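Local coordinates for protein molybdopterin molybdotransferase (Pyrococcus horikoshii, PDB 1UZ5) that probably inserts molybdenum from molybdate into adenylyl-molybdopterin, releasing AMP, in a magnesium-dependent step of molybdenum cofactor biosynthesis, at residues E273-G278 against I289-G294. Sequence-based numbering, arbitrary orientation.
Sequences EVKVHG and IGVIKG
Val276 and Ile289 stand side by side on one face of an antiparallel strand pair interrupted by a classic beta bulge, at the margin of the mixed sheet in the probable molybdopterin-binding domain, where strand 273-277 is one of the two outermost strands. Val276 CB and Ile289 CB lie 3.7 Å apart, and the side chains point the same way. CG1 of Ile289 is anti to its carbonyl carbon and the chain is extended at chi2 (177°), which puts Ile289 CD1 4.0 Å from Val276 CG2. Branched apolar residues suit this face, which helix 9-18 covers through Val15 and Val16. On the opposite face Val274 packs against Ile268 of helix 263-271.

The bulge sets Lys275 and Val276 together against Ile289, whose carbonyl oxygen accepts from both. The bond from Val276 N is nearly straight (175° at the hydrogen) and lies in the carbonyl plane; that from Lys275 N is strongly bent and weak. The return bond, Ile289 N to Val276 O, closes the hydrogen-bonded pair. Beyond the bulge, Glu273 and Val291 exchange two backbone bonds. Between these pairs Gly290 opposes Val274, and Gly290 CA lies only 3.0 Å from Glu273 O, so the absence of a side chain suits this close approach.

Lys275, at the corner, brings its CB within 3.4 Å of Ile289 O, while the end of its chain leads away. Both ionic groups are on exposed residues, which suits an edge strand: Lys275 NZ forms a salt bridge with Glu273 OE2 at 3.3 Å.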
loop_
_atom_site.group_PDB
_atom_site.type_symbol
_atom_site.label_atom_id
_atom_site.label_comp_id
_atom_site.label_asym_id
_atom_site.label_seq_id
_atom_site.Cartn_x
_atom_site.Cartn_y
_atom_site.Cartn_z
ATOM N N GLU A 273 17.510 -8.305 -26.200
ATOM C CA GLU A 273 16.856 -7.460 -27.189
ATOM C C GLU A 273 16.504 -6.087 -26.636
ATOM O O GLU A 273 16.161 -5.947 -25.464
ATOM C CB GLU A 273 15.581 -8.140 -27.698
ATOM C CG GLU A 273 14.747 -7.276 -28.637
ATOM C CD GLU A 273 13.549 -8.019 -29.208
ATOM O OE1 GLU A 273 13.757 -9.045 -29.893
ATOM O OE2 GLU A 273 12.402 -7.578 -28.974
ATOM N N VAL A 274 16.597 -5.074 -27.491
ATOM C CA VAL A 274 16.272 -3.712 -27.104
ATOM C C VAL A 274 14.936 -3.347 -27.730
ATOM O O VAL A 274 14.845 -3.145 -28.940
ATOM C CB VAL A 274 17.342 -2.705 -27.594
ATOM C CG1 VAL A 274 16.872 -1.283 -27.344
ATOM C CG2 VAL A 274 18.658 -2.948 -26.872
ATOM N N LYS A 275 13.897 -3.279 -26.905
ATOM C CA LYS A 275 12.564 -2.929 -27.381
ATOM C C LYS A 275 12.501 -1.434 -27.679
ATOM O O LYS A 275 12.013 -1.017 -28.728
ATOM C CB LYS A 275 11.517 -3.274 -26.320
ATOM C CG LYS A 275 11.416 -4.753 -25.975
ATOM C CD LYS A 275 10.600 -5.515 -27.004
ATOM C CE LYS A 275 10.356 -6.949 -26.559
ATOM N NZ LYS A 275 9.436 -7.667 -27.484
ATOM N N VAL A 276 13.004 -0.634 -26.748
ATOM C CA VAL A 276 12.995 0.816 -26.892
ATOM C C VAL A 276 14.405 1.376 -26.763
ATOM O O VAL A 276 15.176 0.948 -25.905
ATOM C CB VAL A 276 12.113 1.476 -25.807
ATOM C CG1 VAL A 276 12.108 2.990 -25.977
ATOM C CG2 VAL A 276 10.698 0.921 -25.878
ATOM N N HIS A 277 14.741 2.322 -27.633
ATOM C CA HIS A 277 16.045 2.969 -27.592
ATOM C C HIS A 277 15.820 4.425 -27.937
ATOM O O HIS A 277 15.927 4.828 -29.095
ATOM C CB HIS A 277 17.015 2.356 -28.600
ATOM C CG HIS A 277 18.421 2.850 -28.448
ATOM N ND1 HIS A 277 19.435 2.493 -29.311
ATOM C CD2 HIS A 277 18.985 3.658 -27.518
ATOM C CE1 HIS A 277 20.563 3.060 -28.918
ATOM N NE2 HIS A 277 20.317 3.772 -27.833
ATOM N N GLY A 278 15.500 5.212 -26.919
ATOM C CA GLY A 278 15.240 6.617 -27.133
ATOM C C GLY A 278 13.750 6.847 -27.044
ATOM O O GLY A 278 12.962 6.094 -27.617
ATOM N N ILE A 289 14.968 0.396 -23.035
ATOM C CA ILE A 289 14.096 -0.622 -22.454
ATOM C C ILE A 289 14.308 -1.894 -23.259
ATOM O O ILE A 289 14.073 -1.920 -24.468
ATOM C CB ILE A 289 12.606 -0.245 -22.533
ATOM C CG1 ILE A 289 12.360 1.095 -21.846
ATOM C CG2 ILE A 289 11.766 -1.321 -21.852
ATOM C CD1 ILE A 289 10.932 1.570 -21.940
ATOM N N GLY A 290 14.768 -2.945 -22.589
ATOM C CA GLY A 290 15.002 -4.199 -23.273
ATOM C C GLY A 290 14.627 -5.408 -22.439
ATOM O O GLY A 290 14.004 -5.288 -21.377
ATOM N N VAL A 291 15.013 -6.580 -22.925
ATOM C CA VAL A 291 14.728 -7.832 -22.243
ATOM C C VAL A 291 15.899 -8.786 -22.412
ATOM O O VAL A 291 16.380 -9.005 -23.524
ATOM C CB VAL A 291 13.452 -8.505 -22.811
ATOM C CG1 VAL A 291 13.175 -9.808 -22.076
ATOM C CG2 VAL A 291 12.262 -7.561 -22.684
ATOM N N ILE A 292 16.368 -9.330 -21.297
ATOM C CA ILE A 292 17.468 -10.282 -21.292
ATOM C C ILE A 292 16.995 -11.488 -20.488
ATOM O O ILE A 292 16.607 -11.354 -19.324
ATOM C CB ILE A 292 18.727 -9.701 -20.623
ATOM C CG1 ILE A 292 19.209 -8.465 -21.395
ATOM C CG2 ILE A 292 19.820 -10.760 -20.574
ATOM C CD1 ILE A 292 20.429 -7.795 -20.785
ATOM N N LYS A 293 17.017 -12.659 -21.115
ATOM C CA LYS A 293 16.571 -13.884 -20.466
ATOM C C LYS A 293 15.206 -13.677 -19.821
ATOM O O LYS A 293 15.007 -13.989 -18.649
ATOM C CB LYS A 293 17.589 -14.335 -19.418
ATOM C CG LYS A 293 18.923 -14.745 -20.016
ATOM C CD LYS A 293 19.849 -15.333 -18.966
ATOM C CE LYS A 293 21.134 -15.840 -19.600
ATOM N NZ LYS A 293 22.045 -16.467 -18.602
ATOM N N GLY A 294 14.279 -13.127 -20.601
ATOM C CA GLY A 294 12.928 -12.887 -20.125
ATOM C C GLY A 294 12.745 -11.817 -19.066
ATOM O O GLY A 294 11.621 -11.562 -18.636
#